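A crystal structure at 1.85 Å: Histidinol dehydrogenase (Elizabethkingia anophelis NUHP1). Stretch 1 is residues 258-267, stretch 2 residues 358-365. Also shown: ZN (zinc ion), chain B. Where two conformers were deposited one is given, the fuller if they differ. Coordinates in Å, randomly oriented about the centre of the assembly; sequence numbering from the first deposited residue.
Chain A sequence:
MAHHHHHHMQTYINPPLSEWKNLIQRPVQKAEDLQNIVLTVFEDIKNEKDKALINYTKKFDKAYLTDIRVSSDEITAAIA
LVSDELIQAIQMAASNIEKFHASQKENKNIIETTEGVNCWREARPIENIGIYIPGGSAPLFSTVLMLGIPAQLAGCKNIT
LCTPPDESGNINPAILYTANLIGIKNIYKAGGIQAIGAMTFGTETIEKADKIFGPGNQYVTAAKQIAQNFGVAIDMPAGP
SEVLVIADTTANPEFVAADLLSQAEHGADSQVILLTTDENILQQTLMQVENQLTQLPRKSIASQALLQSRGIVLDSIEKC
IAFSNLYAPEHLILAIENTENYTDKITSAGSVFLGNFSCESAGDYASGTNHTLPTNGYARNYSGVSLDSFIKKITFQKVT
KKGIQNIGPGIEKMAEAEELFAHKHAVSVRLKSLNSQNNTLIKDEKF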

# COMPACT_ATOMS: atom_id res chain seq x y z
N ALA A 258 -8.65 15.45 29.25
CA ALA A 258 -8.41 14.02 29.43
C ALA A 258 -7.99 13.35 28.12
O ALA A 258 -7.12 12.47 28.11
CB ALA A 258 -9.66 13.34 30.00
N ASP A 259 -8.59 13.77 27.00
CA ASP A 259 -8.21 13.22 25.70
C ASP A 259 -6.77 13.57 25.35
O ASP A 259 -5.99 12.70 24.92
CB ASP A 259 -9.17 13.72 24.61
CG ASP A 259 -10.59 13.18 24.80
OD1 ASP A 259 -10.72 12.10 25.42
OD2 ASP A 259 -11.56 13.81 24.34
N LEU A 260 -6.39 14.84 25.52
CA LEU A 260 -5.01 15.24 25.30
C LEU A 260 -4.05 14.43 26.16
O LEU A 260 -3.01 13.95 25.68
CB LEU A 260 -4.83 16.73 25.60
CG LEU A 260 -5.60 17.72 24.73
CD1 LEU A 260 -5.38 19.12 25.27
CD2 LEU A 260 -5.14 17.60 23.27
N LEU A 261 -4.37 14.28 27.44
CA LEU A 261 -3.46 13.56 28.33
C LEU A 261 -3.42 12.08 28.00
O LEU A 261 -2.39 11.43 28.22
CB LEU A 261 -3.85 13.80 29.78
CG LEU A 261 -3.52 15.22 30.26
CD1 LEU A 261 -4.12 15.50 31.61
CD2 LEU A 261 -2.01 15.42 30.31
N SER A 262 -4.51 11.52 27.47
CA SER A 262 -4.48 10.11 27.08
C SER A 262 -3.47 9.88 25.96
O SER A 262 -2.73 8.89 25.98
CB SER A 262 -5.88 9.63 26.67
OG SER A 262 -6.32 10.19 25.44
N GLN A 263 -3.40 10.80 24.99
CA GLN A 263 -2.39 10.67 23.95
C GLN A 263 -0.99 10.97 24.48
O GLN A 263 -0.02 10.28 24.11
CB GLN A 263 -2.73 11.61 22.79
CG GLN A 263 -1.72 11.54 21.64
CD GLN A 263 -1.65 10.16 21.04
OE1 GLN A 263 -0.65 9.46 21.18
NE2 GLN A 263 -2.73 9.74 20.40
N ALA A 264 -0.85 11.98 25.35
CA ALA A 264 0.48 12.39 25.82
C ALA A 264 1.17 11.31 26.63
O ALA A 264 2.40 11.19 26.57
CB ALA A 264 0.39 13.66 26.66
N GLU A 265 0.42 10.51 27.39
CA GLU A 265 1.04 9.51 28.23
C GLU A 265 1.61 8.34 27.44
O GLU A 265 2.27 7.47 28.04
CB GLU A 265 0.03 8.99 29.26
CG GLU A 265 -0.86 7.88 28.72
CD GLU A 265 -1.79 7.29 29.76
OE1 GLU A 265 -1.57 7.50 30.97
OE2 GLU A 265 -2.76 6.60 29.37
N HIS A 266 1.39 8.28 26.12
CA HIS A 266 1.93 7.17 25.33
C HIS A 266 3.45 7.17 25.31
O HIS A 266 4.08 6.10 25.38
CB HIS A 266 1.40 7.22 23.90
CG HIS A 266 0.23 6.33 23.66
ND1 HIS A 266 0.30 4.96 23.82
CD2 HIS A 266 -1.04 6.60 23.28
CE1 HIS A 266 -0.88 4.43 23.53
NE2 HIS A 266 -1.71 5.41 23.20
N GLY A 267 4.06 8.34 25.19
CA GLY A 267 5.49 8.43 25.02
C GLY A 267 5.97 9.86 25.00
O GLY A 267 5.21 10.78 24.67
ZN ZN B . -3.75 5.24 22.84
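Stretch 2, residues 358-365: SCESAGDY

Stretch 2 meets stretch 1 as a loosely spaced pair of helices whose contact is polar, joined by ordered water and a shared zinc ion, with no clear direct hydrogen bond. It illustrates a general principle of metal sites: segments remote in sequence, here at least 97 residues apart wherever they touch, can be held together by what they bind in common.

Stretch 1 is helical from A258 onward, the helix having begun earlier in the chain, and a type I beta turn from A264 to G267 carries H266. Stretch 2 enters in an extended conformation, with phi/psi of -97/88 at S358 and -88/157 at C359, and then turns into a short helix that runs to Y365. The N-to-C directions of the two helices differ by 41°, so they run broadly the same way, and their axes come no closer than 10.8 Å. That separation leaves space for side chains and water between them, and only 244 Å² is buried, both sides summed. The register follows from the shared direction: the CA of D259 lies 6.6 Å from the CA of C359, and further along the CA of S262 lies 7.4 Å from the CA of S361.

At the first of these levels, D259 leaves its helix sideways but its carboxylate reaches over, placing D259 OD1 3.6 Å from C359 CB. Next along, S262 points toward stretch 2, and its CB stands 4.2 Å from S361 OG. The S262 hydroxyl turns back on its own helix, with OG donating to D259 O at 2.6 Å. It also accepts hydrogen bonds from two waters. Water 1 donates to S262 OG at 3.0 Å and to D259 OD1 at 2.9 Å, while accepting from S361 N at 3.2 Å, and so ties the beginning of the second helix to the first. Water 2 donates to S262 OG at 2.9 Å and to D364 OD2 at 3.0 Å, making a second bridge.

E360 has the largest area covered by stretch 1. It points toward stretch 1 and, with chi1 and chi2 both t, its side chain is extended, which brings its carboxylate up to the end of Q263. Q263 NE2 and E360 OE2 are 2.7 Å apart, yet the angle is poor for a hydrogen bond, a reminder that a short distance alone does not establish one.

The metal joins the far end of the contact. H266 and D364 both point toward the opposite stretch, and zinc is bound by H266 NE2 at 2.1 Å and by D364 OD2 at 2.2 Å. These two ligand atoms, D364 OD2 and H266 NE2, are 4.3 Å apart, the carboxylate oxygen lying at the edge of the imidazole near its plane. Water 4 at 2.0 Å and water 3 at 2.2 Å, measured from each oxygen to ZN, join the coordination shell, with one further ligand from elsewhere in the structure.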

# COMPACT_ATOMS: atom_id res chain seq x y z
N SER A 358 -17.13 10.65 22.05
CA SER A 358 -16.25 9.81 21.24
C SER A 358 -14.82 10.06 21.71
O SER A 358 -14.13 10.93 21.19
CB SER A 358 -16.40 10.13 19.75
OG SER A 358 -17.74 9.96 19.29
N CYS A 359 -14.37 9.32 22.71
CA CYS A 359 -12.99 9.51 23.15
C CYS A 359 -12.05 8.63 22.34
O CYS A 359 -12.44 7.62 21.76
CB CYS A 359 -12.84 9.25 24.65
SG CYS A 359 -13.31 7.60 25.21
N GLU A 360 -10.78 9.04 22.29
CA GLU A 360 -9.82 8.27 21.52
C GLU A 360 -9.58 6.90 22.14
O GLU A 360 -9.34 5.93 21.42
CB GLU A 360 -8.50 9.03 21.39
CG GLU A 360 -7.46 8.31 20.52
CD GLU A 360 -6.12 9.03 20.50
OE1 GLU A 360 -6.11 10.27 20.61
OE2 GLU A 360 -5.07 8.37 20.37
N SER A 361 -9.64 6.80 23.47
CA SER A 361 -9.48 5.51 24.14
C SER A 361 -10.45 4.47 23.59
O SER A 361 -10.09 3.29 23.50
CB SER A 361 -9.67 5.66 25.65
OG SER A 361 -8.69 6.51 26.18
N ALA A 362 -11.67 4.88 23.23
CA ALA A 362 -12.63 3.92 22.68
C ALA A 362 -12.15 3.34 21.36
O ALA A 362 -12.27 2.13 21.11
CB ALA A 362 -14.01 4.57 22.52
N GLY A 363 -11.60 4.18 20.48
CA GLY A 363 -11.05 3.67 19.24
C GLY A 363 -9.79 2.85 19.47
O GLY A 363 -9.54 1.87 18.77
N ASP A 364 -8.98 3.26 20.45
CA ASP A 364 -7.78 2.49 20.80
C ASP A 364 -8.12 1.06 21.16
O ASP A 364 -7.34 0.14 20.88
CB ASP A 364 -7.04 3.15 21.97
CG ASP A 364 -6.30 4.41 21.57
OD1 ASP A 364 -6.15 4.66 20.35
OD2 ASP A 364 -5.90 5.14 22.50
N TYR A 365 -9.26 0.84 21.82
CA TYR A 365 -9.54 -0.44 22.45
C TYR A 365 -10.72 -1.19 21.87
O TYR A 365 -10.61 -2.39 21.59
CB TYR A 365 -9.76 -0.27 23.96
CG TYR A 365 -8.49 0.02 24.73
CD1 TYR A 365 -7.55 -0.98 24.93
CD2 TYR A 365 -8.25 1.28 25.25
CE1 TYR A 365 -6.39 -0.72 25.64
CE2 TYR A 365 -7.09 1.55 25.95
CZ TYR A 365 -6.16 0.55 26.13
OH TYR A 365 -5.01 0.82 26.83
O HOH W 1 -9.23 9.72 24.70
O HOH W 2 -6.03 7.84 23.70
O HOH W 3 -3.50 5.32 20.62
O HOH W 4 -3.85 7.26 22.56